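Local coordinates for Lmo0135 protein (Listeria monocytogenes EGD-e, PDB 5ISU) that probably captures peptides outside the membrane as the substrate-binding protein of an ABC transporter, at residues K271-R276 with A457-I462; Y260-E265 with Y419-Y424. All coordinates share one frame; numbering follows the deposited sequence.

Contact 1 (K271-R276 with A457-I462); sequences KSKELR and ADDAVI
Arg276 reaches across from the first turn of helix 273-281 to the backbone just beyond the end of helix 442-458. It grips side-on, through NE and NH2, one carbonyl oxygen: NH2 lies 2.8 Å from Asp459 O (N-H...O 150°), and NE lies 3.0 Å from the same Asp459 O. That oxygen sits 3° out of the guanidinium plane, so the fork is flat. A weak third bond runs from NE to Ala460 O at 3.1 Å, and the chain bends at chi3 (-60°), which turns NE toward the two carbonyls. Nearer the backbone, Arg276 CB packs on Ala460 CB at 3.9 Å. On its far side NH1 is held by Leu270 O and, weakly, by Lys271 O, which fixes the plane. Lys273, extended throughout, brings NZ to 3.4 Å from Asp459 OD1, a weak salt bridge at the more exposed border; Asp459 OD2 is taken by Tyr424 OH. Ser272 N-caps the arginine's helix, its OG accepting from Leu275 N at 3.1 Å. Helix 442-458 closes in a Schellman motif, Ala460 N bonding to Ala457 O with Ala460, at positive phi, as C-prime: an arginine from one helix start clasps the carbonyls of the Schellman turn following another.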
loop_
_atom_site.group_PDB
_atom_site.type_symbol
_atom_site.label_atom_id
_atom_site.label_comp_id
_atom_site.label_asym_id
_atom_site.label_seq_id
_atom_site.Cartn_x
_atom_site.Cartn_y
_atom_site.Cartn_z
ATOM N N LYS A 271 -10.048 -24.970 -12.031
ATOM C CA LYS A 271 -10.933 -24.316 -13.005
ATOM C C LYS A 271 -12.363 -24.448 -12.522
ATOM O O LYS A 271 -13.230 -23.672 -12.907
ATOM C CB LYS A 271 -10.878 -25.034 -14.364
ATOM C CG LYS A 271 -9.573 -24.978 -15.138
ATOM C CD LYS A 271 -9.378 -23.661 -15.871
ATOM C CE LYS A 271 -8.329 -23.817 -16.971
ATOM N NZ LYS A 271 -8.083 -22.547 -17.695
ATOM N N SER A 272 -12.604 -25.493 -11.735
ATOM C CA SER A 272 -13.922 -25.772 -11.175
ATOM C C SER A 272 -14.319 -24.780 -10.076
ATOM O O SER A 272 -13.655 -24.684 -9.034
ATOM C CB SER A 272 -13.943 -27.195 -10.597
ATOM O OG SER A 272 -15.120 -27.443 -9.847
ATOM N N LYS A 273 -15.403 -24.055 -10.329
ATOM C CA LYS A 273 -15.975 -23.115 -9.377
ATOM C C LYS A 273 -16.289 -23.895 -8.098
ATOM O O LYS A 273 -15.957 -23.460 -7.000
ATOM C CB LYS A 273 -17.247 -22.516 -9.968
ATOM C CG LYS A 273 -17.938 -21.444 -9.147
ATOM C CD LYS A 273 -19.112 -20.895 -9.942
ATOM C CE LYS A 273 -19.764 -19.689 -9.286
ATOM N NZ LYS A 273 -20.869 -19.114 -10.116
ATOM N N GLU A 274 -16.867 -25.083 -8.266
ATOM C CA GLU A 274 -17.225 -25.953 -7.143
ATOM C C GLU A 274 -16.030 -26.277 -6.228
ATOM O O GLU A 274 -16.145 -26.190 -4.989
ATOM C CB GLU A 274 -17.895 -27.247 -7.634
ATOM C CG GLU A 274 -19.331 -27.100 -8.162
ATOM C CD GLU A 274 -19.480 -26.350 -9.495
ATOM O OE1 GLU A 274 -18.481 -25.822 -10.039
ATOM O OE2 GLU A 274 -20.624 -26.293 -10.006
ATOM N N LEU A 275 -14.882 -26.611 -6.822
ATOM C CA LEU A 275 -13.698 -26.910 -6.020
ATOM C C LEU A 275 -13.240 -25.680 -5.253
ATOM O O LEU A 275 -12.930 -25.774 -4.063
ATOM C CB LEU A 275 -12.554 -27.430 -6.877
ATOM C CG LEU A 275 -11.302 -27.877 -6.108
ATOM C CD1 LEU A 275 -11.638 -28.894 -5.017
ATOM C CD2 LEU A 275 -10.270 -28.442 -7.070
ATOM N N ARG A 276 -13.206 -24.528 -5.931
ATOM C CA ARG A 276 -12.795 -23.269 -5.301
ATOM C C ARG A 276 -13.714 -22.908 -4.133
ATOM O O ARG A 276 -13.246 -22.412 -3.100
ATOM C CB ARG A 276 -12.743 -22.109 -6.313
ATOM C CG ARG A 276 -11.698 -22.300 -7.406
ATOM C CD ARG A 276 -11.331 -21.011 -8.113
ATOM N NE ARG A 276 -12.469 -20.363 -8.762
ATOM C CZ ARG A 276 -12.897 -20.604 -10.010
ATOM N NH1 ARG A 276 -12.307 -21.515 -10.783
ATOM N NH2 ARG A 276 -13.938 -19.927 -10.489
ATOM N N ALA A 457 -16.420 -12.590 -5.683
ATOM C CA ALA A 457 -16.811 -13.404 -4.534
ATOM C C ALA A 457 -17.609 -14.618 -5.005
ATOM O O ALA A 457 -17.317 -15.733 -4.612
ATOM C CB ALA A 457 -17.617 -12.585 -3.528
ATOM N N ASP A 458 -18.600 -14.399 -5.865
ATOM C CA ASP A 458 -19.394 -15.511 -6.411
ATOM C C ASP A 458 -18.543 -16.557 -7.128
ATOM O O ASP A 458 -18.793 -17.738 -6.963
ATOM C CB ASP A 458 -20.476 -15.011 -7.353
ATOM C CG ASP A 458 -21.536 -14.186 -6.645
ATOM O OD1 ASP A 458 -21.672 -14.297 -5.414
ATOM O OD2 ASP A 458 -22.252 -13.429 -7.332
ATOM N N ASP A 459 -17.520 -16.143 -7.874
ATOM C CA ASP A 459 -16.653 -17.117 -8.591
ATOM C C ASP A 459 -15.489 -17.653 -7.761
ATOM O O ASP A 459 -14.642 -18.416 -8.278
ATOM C CB ASP A 459 -16.132 -16.537 -9.918
ATOM C CG ASP A 459 -17.194 -16.509 -11.006
ATOM O OD1 ASP A 459 -18.321 -16.963 -10.740
ATOM O OD2 ASP A 459 -16.891 -16.051 -12.133
ATOM N N ALA A 460 -15.465 -17.284 -6.479
ATOM C CA ALA A 460 -14.405 -17.679 -5.574
ATOM C C ALA A 460 -13.046 -17.635 -6.256
ATOM O O ALA A 460 -12.307 -18.622 -6.254
ATOM C CB ALA A 460 -14.685 -19.055 -4.992
ATOM N N VAL A 461 -12.733 -16.480 -6.835
ATOM C CA VAL A 461 -11.460 -16.261 -7.538
ATOM C C VAL A 461 -10.290 -16.320 -6.563
ATOM O O VAL A 461 -9.212 -16.839 -6.886
ATOM C CB VAL A 461 -11.462 -14.908 -8.271
ATOM C CG1 VAL A 461 -10.141 -14.684 -8.992
ATOM C CG2 VAL A 461 -12.623 -14.861 -9.255
ATOM N N ILE A 462 -10.501 -15.742 -5.385
ATOM C CA ILE A 462 -9.525 -15.786 -4.303
ATOM C C ILE A 462 -10.302 -16.084 -3.030
ATOM O O ILE A 462 -11.512 -16.248 -3.077
ATOM C CB ILE A 462 -8.799 -14.441 -4.120
ATOM C CG1 ILE A 462 -9.795 -13.332 -3.723
ATOM C CG2 ILE A 462 -8.043 -14.078 -5.390
ATOM C CD1 ILE A 462 -9.134 -12.085 -3.181
#

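Contact 2 (Y260-E265 with Y419-Y424); sequences YATFNE and YNYSNY
A type I beta turn, Asn420 to Asn423, docks against the end of strand 248-263 in the mixed sheet of this family 5 solute-binding protein, where Thr262, Asn264 and Glu265 meet Tyr421 to Tyr424. The backbone link is Glu265 N to Ser422 O, 2.8 Å long and fairly straight at 163°. Beside it, Asn423 ND2 gives a short 2.6 Å bond to Asn264 OD1; the acceptor lies close to the amide plane of Asn423, whereas the donor stands 43° above the carbonyl plane of Asn264. Asn264 CG is anti to the backbone N, the place from which OD1 meets Asn423 ND2. The other ends of both amides are also held, Asn264 ND2 by the carbonyls of Tyr393 and Asn390, and Asn423 OD1 by Arg388 NE. Within the turn segment, Asn420 bonds twice to the backbone of Tyr424, OD1 accepting from its N and ND2 donating to its O.

Further back along the strand, side-chain packing takes over. Thr262 CG2 packs on Tyr421 CB at 3.6 Å, and Tyr260 OH approaches the edge of the Tyr421 ring, the two side chains crossing at about a right angle. Ser422 OG passes beside Thr262 CB and bonds to Val461 O. At the opposite end, Glu265 runs alongside Tyr424 in the same direction, with carboxylate and ring planes 72° apart, and its OE2 reaches the ring edge 3.2 Å from Tyr424 CD1.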
loop_
_atom_site.group_PDB
_atom_site.type_symbol
_atom_site.label_atom_id
_atom_site.label_comp_id
_atom_site.label_asym_id
_atom_site.label_seq_id
_atom_site.Cartn_x
_atom_site.Cartn_y
_atom_site.Cartn_z
ATOM N N TYR A 260 -4.693 -12.657 1.639
ATOM C CA TYR A 260 -5.557 -13.568 0.911
ATOM C C TYR A 260 -4.836 -14.752 0.303
ATOM O O TYR A 260 -3.620 -14.774 0.223
ATOM C CB TYR A 260 -6.269 -12.808 -0.199
ATOM C CG TYR A 260 -5.391 -12.333 -1.329
ATOM C CD1 TYR A 260 -4.534 -11.253 -1.166
ATOM C CD2 TYR A 260 -5.414 -12.956 -2.557
ATOM C CE1 TYR A 260 -3.722 -10.808 -2.189
ATOM C CE2 TYR A 260 -4.621 -12.509 -3.615
ATOM C CZ TYR A 260 -3.774 -11.436 -3.424
ATOM O OH TYR A 260 -2.976 -10.992 -4.452
ATOM N N ALA A 261 -5.618 -15.738 -0.122
ATOM C CA ALA A 261 -5.115 -16.907 -0.822
ATOM C C ALA A 261 -5.643 -16.862 -2.250
ATOM O O ALA A 261 -6.781 -16.518 -2.464
ATOM C CB ALA A 261 -5.588 -18.161 -0.137
ATOM N N THR A 262 -4.807 -17.208 -3.218
ATOM C CA THR A 262 -5.196 -17.237 -4.628
ATOM C C THR A 262 -5.350 -18.675 -5.067
ATOM O O THR A 262 -4.611 -19.521 -4.608
ATOM C CB THR A 262 -4.073 -16.697 -5.525
ATOM O OG1 THR A 262 -2.966 -17.609 -5.486
ATOM C CG2 THR A 262 -3.598 -15.333 -5.083
ATOM N N PHE A 263 -6.276 -18.952 -5.978
ATOM C CA PHE A 263 -6.441 -20.317 -6.530
ATOM C C PHE A 263 -5.926 -20.264 -7.960
ATOM O O PHE A 263 -6.476 -19.526 -8.777
ATOM C CB PHE A 263 -7.894 -20.782 -6.491
ATOM C CG PHE A 263 -8.472 -20.868 -5.094
ATOM C CD1 PHE A 263 -8.002 -21.807 -4.194
ATOM C CD2 PHE A 263 -9.528 -20.055 -4.710
ATOM C CE1 PHE A 263 -8.532 -21.895 -2.917
ATOM C CE2 PHE A 263 -10.072 -20.147 -3.439
ATOM C CZ PHE A 263 -9.571 -21.069 -2.543
ATOM N N ASN A 264 -4.855 -21.012 -8.248
ATOM C CA ASN A 264 -4.220 -20.984 -9.582
ATOM C C ASN A 264 -5.018 -21.738 -10.641
ATOM O O ASN A 264 -4.907 -22.963 -10.757
ATOM C CB ASN A 264 -2.804 -21.564 -9.515
ATOM C CG ASN A 264 -1.980 -21.277 -10.772
ATOM O OD1 ASN A 264 -2.493 -20.782 -11.774
ATOM N ND2 ASN A 264 -0.686 -21.564 -10.708
ATOM N N GLU A 265 -5.786 -21.005 -11.443
ATOM C CA GLU A 265 -6.590 -21.630 -12.492
ATOM C C GLU A 265 -5.787 -22.240 -13.659
ATOM O O GLU A 265 -6.380 -22.822 -14.558
ATOM C CB GLU A 265 -7.678 -20.682 -12.991
ATOM C CG GLU A 265 -8.628 -20.292 -11.871
ATOM C CD GLU A 265 -9.834 -19.489 -12.331
ATOM O OE1 GLU A 265 -10.256 -19.630 -13.497
ATOM O OE2 GLU A 265 -10.397 -18.747 -11.490
ATOM N N TYR A 419 -0.252 -9.136 -12.477
ATOM C CA TYR A 419 -0.404 -9.565 -11.079
ATOM C C TYR A 419 -1.694 -10.379 -10.841
ATOM O O TYR A 419 -2.152 -10.486 -9.717
ATOM C CB TYR A 419 -0.277 -8.367 -10.120
ATOM C CG TYR A 419 0.910 -7.467 -10.434
ATOM C CD1 TYR A 419 2.224 -7.905 -10.229
ATOM C CD2 TYR A 419 0.720 -6.169 -10.915
ATOM C CE1 TYR A 419 3.309 -7.083 -10.521
ATOM C CE2 TYR A 419 1.802 -5.337 -11.203
ATOM C CZ TYR A 419 3.093 -5.797 -11.005
ATOM O OH TYR A 419 4.172 -4.980 -11.280
ATOM N N ASN A 420 -2.252 -10.967 -11.903
ATOM C CA ASN A 420 -3.456 -11.816 -11.809
ATOM C C ASN A 420 -2.963 -13.207 -11.388
ATOM O O ASN A 420 -2.841 -14.123 -12.215
ATOM C CB ASN A 420 -4.164 -11.848 -13.176
ATOM C CG ASN A 420 -5.485 -12.633 -13.181
ATOM O OD1 ASN A 420 -5.768 -13.462 -12.312
ATOM N ND2 ASN A 420 -6.295 -12.377 -14.209
ATOM N N TYR A 421 -2.689 -13.352 -10.095
ATOM C CA TYR A 421 -2.131 -14.609 -9.529
ATOM C C TYR A 421 -3.011 -15.850 -9.707
ATOM O O TYR A 421 -2.504 -16.975 -9.834
ATOM C CB TYR A 421 -1.755 -14.417 -8.042
ATOM C CG TYR A 421 -0.713 -13.310 -7.831
ATOM C CD1 TYR A 421 0.551 -13.404 -8.414
ATOM C CD2 TYR A 421 -0.984 -12.188 -7.042
ATOM C CE1 TYR A 421 1.507 -12.416 -8.240
ATOM C CE2 TYR A 421 -0.029 -11.194 -6.860
ATOM C CZ TYR A 421 1.218 -11.318 -7.462
ATOM O OH TYR A 421 2.181 -10.357 -7.300
ATOM N N SER A 422 -4.320 -15.630 -9.743
ATOM C CA SER A 422 -5.279 -16.702 -9.911
ATOM C C SER A 422 -5.411 -17.144 -11.388
ATOM O O SER A 422 -5.950 -18.211 -11.655
ATOM C CB SER A 422 -6.640 -16.261 -9.367
ATOM O OG SER A 422 -6.561 -15.856 -8.000
ATOM N N ASN A 423 -4.916 -16.327 -12.323
ATOM C CA ASN A 423 -4.990 -16.601 -13.775
ATOM C C ASN A 423 -6.454 -16.769 -14.244
ATOM O O ASN A 423 -6.755 -17.568 -15.143
ATOM C CB ASN A 423 -4.129 -17.816 -14.162
ATOM C CG ASN A 423 -2.663 -17.619 -13.832
ATOM O OD1 ASN A 423 -2.018 -16.734 -14.367
ATOM N ND2 ASN A 423 -2.121 -18.478 -12.965
ATOM N N TYR A 424 -7.331 -15.968 -13.635
ATOM C CA TYR A 424 -8.772 -15.946 -13.911
ATOM C C TYR A 424 -9.078 -15.119 -15.162
ATOM O O TYR A 424 -8.775 -13.930 -15.219
ATOM C CB TYR A 424 -9.472 -15.362 -12.683
ATOM C CG TYR A 424 -10.960 -15.106 -12.767
ATOM C CD1 TYR A 424 -11.875 -16.158 -12.781
ATOM C CD2 TYR A 424 -11.459 -13.808 -12.725
ATOM C CE1 TYR A 424 -13.238 -15.915 -12.803
ATOM C CE2 TYR A 424 -12.819 -13.564 -12.752
ATOM C CZ TYR A 424 -13.701 -14.614 -12.786
ATOM O OH TYR A 424 -15.053 -14.365 -12.812
#

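Overall arrangement
The centres of contacts 1 and 2 lie about 10 Å apart on the same side of the chain's centre. Along the sequence their segments alternate: 260-265, 271-276, 419-424, then 457-462. Strand 248-263 is followed, after a loop, by helix 273-281, and helix 442-458 leads through a short turn into strand 462-475, which pairs antiparallel with 248-263 in the mixed sheet. The two contacts are joined directly through Tyr424 and Ser422. The loop of 419-424 thus ties the end of strand 248-263 to the turn between helix 442-458 and strand 462-475, bringing two neighbouring segments together with two distant ones, parts far apart in sequence.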